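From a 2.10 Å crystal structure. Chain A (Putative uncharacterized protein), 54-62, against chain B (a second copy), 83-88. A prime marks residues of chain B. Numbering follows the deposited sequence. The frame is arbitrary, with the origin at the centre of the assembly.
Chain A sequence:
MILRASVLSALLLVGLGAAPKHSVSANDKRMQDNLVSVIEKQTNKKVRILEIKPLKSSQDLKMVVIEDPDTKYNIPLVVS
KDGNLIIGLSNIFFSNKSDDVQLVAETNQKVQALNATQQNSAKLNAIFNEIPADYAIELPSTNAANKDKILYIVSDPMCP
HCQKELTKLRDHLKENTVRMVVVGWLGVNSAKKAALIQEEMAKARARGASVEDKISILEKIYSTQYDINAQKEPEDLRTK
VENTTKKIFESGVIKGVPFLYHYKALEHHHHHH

Chain A, residues 54-62: PLKSSQDLK
Chain B, residues 83-88: GNLIIG

Leu55 to Ser58 form a type I beta turn, with phi/psi of -60/-27 at Lys56 and -88/-14 at Ser57. A weak hydrogen bond from Ser58 N to Leu55 O (3.3 Å) closes it. Ser58 OG then accepts Leu61 N at 3.1 Å, and Asp60 N weakly at 3.1 Å, which folds the next residues back around the serine. Its chi1 is t.

No hydrogen bond crosses between the stretches; packing alone joins them, burying 210 Å². In chain B, Gly83′ (phi/psi 74/15) makes no contact. Asn84′ starts toward chain A, but its side chain ends leading away; the backbone Asn84′ O lies 3.8 Å from Ser57 OG. The strand runs Leu85′ to Gly88′. Leu85′ (-129/129; t, p) is the centre of the contact, its CA-to-CB bond toward chain A. Leu85′ CA is 6.3 Å from Ser57 CA. Leu85′ CB, an aliphatic carbon that cannot accept a hydrogen bond, lies 3.3 Å from Ser57 OG, whose chi1 is t and whose hydrogen bond is made elsewhere in the structure. Leu85′ CD2 packs against apolar Leu61 CD1 at 3.7 Å and Leu55 CD1 at 4.4 Å; Ser58 offers its carbon, CB, at 3.9 Å from Leu85′ CD2. Both chain A leucines are m, t. Ile86′ (-138/121) is out of reach. Ile87′ (-126/127; m, t) again points toward chain A, and Ile87′ CD1 reaches Leu61 CD1 at 4.3 Å.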

# COMPACT_ATOMS: atom_id res chain seq x y z
N PRO A 54 -17.34 13.67 26.05
CA PRO A 54 -18.67 13.08 25.96
C PRO A 54 -19.24 13.13 24.56
O PRO A 54 -18.80 13.92 23.79
CB PRO A 54 -19.48 13.99 26.86
CG PRO A 54 -18.80 15.26 26.81
CD PRO A 54 -17.37 15.00 26.65
N LEU A 55 -20.21 12.28 24.26
CA LEU A 55 -20.93 12.35 23.00
C LEU A 55 -22.37 12.78 23.21
O LEU A 55 -23.06 12.25 24.03
CB LEU A 55 -20.92 11.02 22.30
CG LEU A 55 -19.63 10.31 21.95
CD1 LEU A 55 -19.98 9.00 21.36
CD2 LEU A 55 -18.85 11.12 21.00
N LYS A 56 -22.81 13.75 22.43
CA LYS A 56 -24.16 14.24 22.52
C LYS A 56 -25.08 13.10 22.22
O LYS A 56 -26.20 13.03 22.65
CB LYS A 56 -24.41 15.30 21.46
CG LYS A 56 -23.42 16.41 21.42
CD LYS A 56 -23.78 17.49 22.39
CE LYS A 56 -23.20 18.82 21.99
NZ LYS A 56 -22.98 19.69 23.16
N SER A 57 -24.55 12.18 21.45
CA SER A 57 -25.33 11.20 20.77
C SER A 57 -25.61 9.95 21.61
O SER A 57 -26.49 9.16 21.30
CB SER A 57 -24.61 10.90 19.48
OG SER A 57 -25.28 9.91 18.79
N SER A 58 -24.88 9.78 22.69
CA SER A 58 -25.14 8.68 23.59
C SER A 58 -24.85 9.02 25.02
O SER A 58 -23.99 9.80 25.31
CB SER A 58 -24.28 7.49 23.22
OG SER A 58 -24.31 6.57 24.27
N GLN A 59 -25.55 8.40 25.94
CA GLN A 59 -25.30 8.67 27.33
C GLN A 59 -24.31 7.70 27.92
O GLN A 59 -23.63 8.02 28.86
CB GLN A 59 -26.60 8.61 28.13
CG GLN A 59 -27.54 9.77 27.89
CD GLN A 59 -27.24 10.96 28.78
OE1 GLN A 59 -26.09 11.36 28.94
NE2 GLN A 59 -28.29 11.54 29.36
N ASP A 60 -24.24 6.49 27.40
CA ASP A 60 -23.30 5.54 27.95
C ASP A 60 -21.90 5.64 27.31
O ASP A 60 -20.92 5.36 27.93
CB ASP A 60 -23.84 4.12 27.85
CG ASP A 60 -22.87 3.08 28.40
OD1 ASP A 60 -22.54 3.13 29.58
OD2 ASP A 60 -22.44 2.20 27.65
N LEU A 61 -21.83 6.06 26.07
CA LEU A 61 -20.57 6.08 25.33
C LEU A 61 -19.79 7.38 25.43
O LEU A 61 -20.35 8.47 25.28
CB LEU A 61 -20.83 5.75 23.87
CG LEU A 61 -21.41 4.36 23.61
CD1 LEU A 61 -21.60 4.20 22.12
CD2 LEU A 61 -20.49 3.27 24.17
N LYS A 62 -18.48 7.26 25.69
CA LYS A 62 -17.57 8.40 25.70
C LYS A 62 -16.47 8.25 24.64
O LYS A 62 -16.13 7.14 24.23
CB LYS A 62 -16.91 8.56 27.08
CG LYS A 62 -17.89 8.51 28.28
CD LYS A 62 -17.27 9.14 29.52
CE LYS A 62 -17.46 10.65 29.53
NZ LYS A 62 -18.88 11.01 29.86
N GLY B 83 -30.85 4.18 16.21
CA GLY B 83 -30.21 4.27 14.89
C GLY B 83 -29.54 5.60 14.60
O GLY B 83 -29.19 5.88 13.45
N ASN B 84 -29.33 6.41 15.64
CA ASN B 84 -28.78 7.75 15.51
C ASN B 84 -27.27 7.87 15.68
O ASN B 84 -26.71 8.93 15.43
CB ASN B 84 -29.48 8.71 16.47
CG ASN B 84 -30.85 9.13 15.96
OD1 ASN B 84 -31.02 9.41 14.77
ND2 ASN B 84 -31.82 9.18 16.86
N LEU B 85 -26.63 6.80 16.15
CA LEU B 85 -25.18 6.76 16.30
C LEU B 85 -24.66 5.49 15.62
O LEU B 85 -25.17 4.39 15.84
CB LEU B 85 -24.77 6.82 17.78
CG LEU B 85 -23.29 6.61 18.15
CD1 LEU B 85 -22.39 7.73 17.61
CD2 LEU B 85 -23.16 6.49 19.66
N ILE B 86 -23.66 5.65 14.76
CA ILE B 86 -23.21 4.59 13.90
C ILE B 86 -21.69 4.65 13.91
O ILE B 86 -21.10 5.68 13.55
CB ILE B 86 -23.76 4.77 12.47
CG1 ILE B 86 -25.28 4.55 12.43
CG2 ILE B 86 -23.08 3.84 11.48
CD1 ILE B 86 -26.06 5.48 11.52
N ILE B 87 -21.06 3.56 14.32
CA ILE B 87 -19.61 3.47 14.42
C ILE B 87 -19.15 2.26 13.63
O ILE B 87 -19.66 1.15 13.83
CB ILE B 87 -19.15 3.35 15.90
CG1 ILE B 87 -19.66 4.55 16.69
CG2 ILE B 87 -17.61 3.28 16.00
CD1 ILE B 87 -19.78 4.31 18.20
N GLY B 88 -18.20 2.46 12.71
CA GLY B 88 -17.66 1.33 11.95
C GLY B 88 -16.86 0.38 12.84
O GLY B 88 -16.08 0.84 13.68